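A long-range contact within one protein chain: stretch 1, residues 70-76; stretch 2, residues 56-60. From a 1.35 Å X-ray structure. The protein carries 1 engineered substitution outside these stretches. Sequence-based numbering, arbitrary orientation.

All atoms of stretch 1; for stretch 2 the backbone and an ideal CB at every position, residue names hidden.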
# COMPACT_ATOMS: atom_id res chain seq x y z
N GLU A 70 2.28 -6.05 6.60
CA GLU A 70 1.75 -4.84 5.97
C GLU A 70 2.57 -3.64 6.46
O GLU A 70 3.04 -2.83 5.67
CB GLU A 70 0.28 -4.66 6.38
CG GLU A 70 -0.31 -3.29 6.05
CD GLU A 70 -1.58 -3.01 6.85
OE1 GLU A 70 -1.50 -3.01 8.10
OE2 GLU A 70 -2.64 -2.79 6.24
N GLY A 71 2.74 -3.56 7.78
CA GLY A 71 3.49 -2.46 8.37
C GLY A 71 4.98 -2.50 8.10
O GLY A 71 5.61 -1.46 7.86
N MET A 72 5.57 -3.69 8.15
CA MET A 72 7.00 -3.81 7.89
C MET A 72 7.30 -3.45 6.44
O MET A 72 8.27 -2.73 6.17
CB MET A 72 7.47 -5.24 8.20
CG MET A 72 7.33 -5.61 9.67
SD MET A 72 8.32 -4.54 10.76
CE MET A 72 9.77 -5.58 11.03
N SER A 73 6.48 -3.93 5.50
CA SER A 73 6.70 -3.61 4.10
C SER A 73 6.47 -2.12 3.85
O SER A 73 7.18 -1.49 3.07
CB SER A 73 5.80 -4.48 3.20
OG SER A 73 4.43 -4.19 3.38
N TYR A 74 5.47 -1.55 4.53
CA TYR A 74 5.20 -0.12 4.40
C TYR A 74 6.42 0.65 4.92
O TYR A 74 6.88 1.60 4.29
CB TYR A 74 4.00 0.31 5.25
CG TYR A 74 2.62 0.02 4.70
CD1 TYR A 74 2.43 -0.45 3.40
CD2 TYR A 74 1.49 0.25 5.48
CE1 TYR A 74 1.14 -0.69 2.90
CE2 TYR A 74 0.21 0.02 5.00
CZ TYR A 74 0.04 -0.45 3.71
OH TYR A 74 -1.24 -0.67 3.25
N GLY A 75 6.93 0.22 6.07
CA GLY A 75 8.08 0.86 6.68
C GLY A 75 9.30 0.86 5.78
O GLY A 75 10.02 1.86 5.69
N MET A 76 9.53 -0.26 5.11
CA MET A 76 10.65 -0.36 4.19
C MET A 76 10.44 0.59 3.01
O MET A 76 11.37 1.27 2.58
CB MET A 76 10.82 -1.80 3.72
CG MET A 76 11.48 -2.68 4.77
SD MET A 76 11.33 -4.45 4.45
CE MET A 76 12.21 -4.59 2.89
N UNK A 56 18.27 -4.03 14.38
CA UNK A 56 16.87 -4.44 14.25
C UNK A 56 15.91 -3.28 14.45
O UNK A 56 16.28 -2.24 15.01
CB UNK A 56 16.55 -5.55 15.26
N UNK A 57 14.68 -3.47 14.00
CA UNK A 57 13.66 -2.45 14.13
C UNK A 57 12.35 -2.95 13.54
O UNK A 57 12.35 -3.89 12.74
CB UNK A 57 14.10 -1.15 13.45
N UNK A 58 11.24 -2.35 13.93
CA UNK A 58 9.95 -2.77 13.42
C UNK A 58 8.88 -1.70 13.55
O UNK A 58 9.04 -0.74 14.31
CB UNK A 58 9.50 -4.04 14.15
N UNK A 59 7.81 -1.85 12.78
CA UNK A 59 6.69 -0.94 12.88
C UNK A 59 5.66 -1.71 13.68
O UNK A 59 5.36 -2.87 13.38
CB UNK A 59 6.16 -0.49 11.52
N UNK A 60 5.15 -1.08 14.73
CA UNK A 60 4.19 -1.73 15.59
C UNK A 60 2.76 -1.34 15.30
O UNK A 60 2.44 -0.16 15.19
CB UNK A 60 4.52 -1.42 17.05

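Stretch 1 is helical throughout, and stretch 2 passes it as an extended segment whose axis comes within 7.4 Å of the helix axis, with an angle of 112° between their N-to-C directions. The helix offers a cleft lined by Gly71 and Gly75, one turn apart and without side chains, with the thioether of Met72 beside it.

Position 56 has extended backbone angles (-127/162), and its ideal CB finds nothing of stretch 1 within 5.5 Å. The contact therefore sets no preference. The deposited residue is Leu56, which takes no part here.

Position 57 is also remote at its ideal CB, so stretch 1 neither demands nor excludes a side chain. Its phi/psi of -179/160 is very extended, which glycine reaches easily. The backbone does make contact: the carbonyl O of position 57 lies 3.5 Å from Met72 CE. The residue is Gly57.

Position 58 points its CA-to-CB bond sideways, and the ideal CB is a tight 3.5 Å from Met72 CE. A CB fits closely against this methyl, adding apolar contact, while the rest of the side chain can extend away from the helix. Aromatic, aliphatic or long polar residues would all be reasonable. The deposited residue is Tyr58, with chi1 at 60° (p); its CB packs 3.5 Å from Met72 CE, and its ring leads away from stretch 1.

Position 59 is the center of the contact. Its CA is 5.7 Å from Gly71 CA, its CA-to-CB bond points toward the helix, and the ideal CB is 3.8 Å from Gly71 O and 4.7 Å from Met72 SD. Between the glycines there is space for a medium-sized apolar side chain, so leucine, isoleucine, valine or methionine could be considered. The backbone amide N is 3.4 Å from Met72 SD and donates a weak hydrogen bond at 164°, an interaction available to any residue except proline. The residue is Leu59, with chi1 of -93° between wells and chi2 of 74° (p). Its CD2 reaches 3.3 Å from Gly71 O, and its CD1 lies 3.8 Å from Gly75 CA. An ideal CB on Gly75 would fall only 2.5 Å from Leu59 CD1, a clash, so this packing uses the bare glycine surface.

Position 60 turns its CA-to-CB bond away, with nothing of stretch 1 within 5.5 Å of the ideal CB. Polar and apolar residues are equally compatible; the deposited one is Leu60.

Stretch 2, residues 56-60: LGYLL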
# COMPACT_ATOMS: atom_id res chain seq x y z
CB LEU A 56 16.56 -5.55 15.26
CG LEU A 56 17.22 -6.91 15.01
CD1 LEU A 56 17.03 -7.81 16.21
CD2 LEU A 56 16.63 -7.54 13.75
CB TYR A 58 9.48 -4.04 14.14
CG TYR A 58 9.32 -3.90 15.65
CD1 TYR A 58 8.25 -3.19 16.19
CD2 TYR A 58 10.24 -4.48 16.52
CE1 TYR A 58 8.10 -3.07 17.58
CE2 TYR A 58 10.10 -4.36 17.91
CZ TYR A 58 9.03 -3.65 18.42
OH TYR A 58 8.88 -3.53 19.79
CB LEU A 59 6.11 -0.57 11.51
CG LEU A 59 6.70 0.70 10.91
CD1 LEU A 59 8.12 0.43 10.43
CD2 LEU A 59 5.84 1.19 9.75
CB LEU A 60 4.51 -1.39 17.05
CG LEU A 60 3.60 -1.98 18.13
CD1 LEU A 60 3.84 -3.48 18.26
CD2 LEU A 60 3.87 -1.29 19.46
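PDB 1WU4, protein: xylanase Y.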